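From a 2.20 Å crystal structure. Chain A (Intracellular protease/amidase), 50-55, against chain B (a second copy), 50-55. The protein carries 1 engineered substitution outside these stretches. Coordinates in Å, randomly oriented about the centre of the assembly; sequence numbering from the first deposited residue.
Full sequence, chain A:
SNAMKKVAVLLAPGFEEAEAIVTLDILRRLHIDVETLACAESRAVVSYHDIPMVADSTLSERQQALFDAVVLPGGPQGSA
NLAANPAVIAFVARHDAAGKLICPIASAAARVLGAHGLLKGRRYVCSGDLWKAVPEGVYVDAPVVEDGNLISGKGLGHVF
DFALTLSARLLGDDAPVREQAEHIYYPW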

# COMPACT_ATOMS: atom_id res chain seq x y z
N ASP A 50 0.73 -12.08 2.71
CA ASP A 50 -0.11 -12.68 3.74
C ASP A 50 -1.07 -11.78 4.46
O ASP A 50 -1.33 -11.99 5.63
CB ASP A 50 0.75 -13.38 4.79
CG ASP A 50 1.42 -14.58 4.25
OD1 ASP A 50 0.76 -15.32 3.47
OD2 ASP A 50 2.61 -14.79 4.60
N ILE A 51 -1.65 -10.81 3.78
CA ILE A 51 -2.68 -10.02 4.41
C ILE A 51 -4.02 -10.45 3.89
O ILE A 51 -4.22 -10.44 2.70
CB ILE A 51 -2.51 -8.53 4.17
CG1 ILE A 51 -1.13 -8.12 4.66
CG2 ILE A 51 -3.59 -7.78 4.96
CD1 ILE A 51 -0.76 -6.72 4.25
N PRO A 52 -4.90 -10.89 4.80
CA PRO A 52 -6.21 -11.25 4.31
C PRO A 52 -7.07 -10.02 4.26
O PRO A 52 -7.06 -9.23 5.21
CB PRO A 52 -6.75 -12.24 5.36
CG PRO A 52 -5.59 -12.54 6.28
CD PRO A 52 -4.67 -11.36 6.18
N MET A 53 -7.80 -9.90 3.17
CA MET A 53 -8.68 -8.77 2.93
C MET A 53 -10.01 -9.22 2.41
O MET A 53 -10.09 -10.13 1.59
CB MET A 53 -8.12 -7.84 1.88
CG MET A 53 -6.75 -7.40 2.21
SD MET A 53 -6.19 -6.03 1.13
CE MET A 53 -4.56 -5.90 1.79
N VAL A 54 -11.05 -8.54 2.81
CA VAL A 54 -12.35 -8.83 2.30
C VAL A 54 -12.64 -7.93 1.10
O VAL A 54 -12.84 -6.74 1.28
CB VAL A 54 -13.41 -8.62 3.39
CG1 VAL A 54 -14.78 -8.97 2.86
CG2 VAL A 54 -13.06 -9.43 4.63
N ALA A 55 -12.67 -8.51 -0.10
CA ALA A 55 -13.16 -7.79 -1.29
C ALA A 55 -14.57 -7.24 -1.17
O ALA A 55 -15.44 -7.80 -0.49
CB ALA A 55 -13.04 -8.65 -2.56
N ASP B 50 -11.88 1.88 3.86
CA ASP B 50 -12.92 0.86 3.85
C ASP B 50 -12.50 -0.54 3.46
O ASP B 50 -13.32 -1.30 2.99
CB ASP B 50 -14.11 1.28 2.97
CG ASP B 50 -14.57 2.68 3.26
OD1 ASP B 50 -14.88 2.93 4.44
OD2 ASP B 50 -14.61 3.54 2.35
N ILE B 51 -11.25 -0.89 3.68
CA ILE B 51 -10.81 -2.25 3.43
C ILE B 51 -10.78 -3.00 4.75
O ILE B 51 -9.99 -2.67 5.61
CB ILE B 51 -9.42 -2.32 2.82
CG1 ILE B 51 -9.39 -1.47 1.57
CG2 ILE B 51 -9.09 -3.77 2.50
CD1 ILE B 51 -8.11 -1.60 0.78
N PRO B 52 -11.65 -4.01 4.91
CA PRO B 52 -11.55 -4.91 6.06
C PRO B 52 -10.38 -5.86 5.90
O PRO B 52 -10.23 -6.45 4.85
CB PRO B 52 -12.88 -5.67 6.05
CG PRO B 52 -13.74 -5.01 4.96
CD PRO B 52 -12.77 -4.36 4.02
N MET B 53 -9.53 -5.98 6.92
CA MET B 53 -8.37 -6.85 6.90
C MET B 53 -8.34 -7.66 8.17
O MET B 53 -8.95 -7.27 9.16
CB MET B 53 -7.06 -6.03 6.86
CG MET B 53 -6.94 -5.10 5.69
SD MET B 53 -5.35 -4.36 5.41
CE MET B 53 -5.85 -3.18 4.14
N VAL B 54 -7.60 -8.77 8.17
CA VAL B 54 -7.47 -9.58 9.36
C VAL B 54 -6.06 -9.52 9.86
O VAL B 54 -5.14 -9.94 9.19
CB VAL B 54 -7.84 -11.06 9.13
CG1 VAL B 54 -7.57 -11.89 10.37
CG2 VAL B 54 -9.30 -11.18 8.72
N ALA B 55 -5.91 -8.98 11.05
CA ALA B 55 -4.62 -8.84 11.68
C ALA B 55 -4.08 -10.19 12.05
O ALA B 55 -4.83 -11.13 12.20
CB ALA B 55 -4.78 -7.97 12.92

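The two copies meet through the same short strand, residues 52–54, running nearly antiparallel with an angle of 152° between their N-to-C directions. The register centres on Met A53 and Met B53, whose CA atoms lie 4.4 Å apart and whose backbones form a single beta bridge. On one side of this pair Pro A52 faces Val B54; on the other, Val A54 faces Pro B52. The arrangement therefore reads almost the same from either chain.

Two hydrogen bonds hold the backbones together. Val B54 N donates to Pro A52 O at 3.0 Å, with an N-H...O angle of 151°, and Val A54 N donates to Pro B52 O, also at 3.0 Å but straighter, at 167°. Each proline thus acts through its carbonyl. Its own nitrogen, closed into the ring, has no hydrogen to give, so Val B54 O and Val A54 O receive no hydrogen bond from the opposite stretch; each pairing of proline with valine has one bond where a regular ladder would have two. Each acceptor also receives a second, weaker approach: Met B53 CA lies 3.2 Å from Pro A52 O, and Met A53 CA lies 3.4 Å from Pro B52 O, both with CA-H...O geometry. Such close approaches are typical of antiparallel strands, where an alpha hydrogen points into the gap between the backbones. The peptide N and O of Met A53 and Met B53 make no hydrogen bond across this pairing, and the cross-strand bonding rests on the valine amides and proline carbonyls.

The side chains add apolar contacts to this polar frame. Pro A52 CG lies 3.9 Å from Val B54 CB, and Val A54 CB lies 4.0 Å from Pro B52 CG; a compact ring meets a beta-branched side chain, and neither brings a polar side-chain group that would need a partner. Valine also suits the extended backbone, which accommodates branching at CB.

The methionines, both buried, leave their strands sideways and run side by side on the same face of the pair, with chi1 m and chi2 and chi3 t, so that each side chain is extended from CB to CE. Met A53 CE meets Met B53 CE at 3.8 Å, while Met A53 SD packs 3.9 Å from Ile B51 CG2 and Met B53 SD packs 3.9 Å from Ile A51 CG2. The unbranched, flexible thioether suits this setting, its polarizable sulfur resting against an isoleucine methyl. Asp A50 and Asp B50, by contrast, stay exposed and out of reach of the opposite stretch, leaving their carboxylates outside this apolar contact.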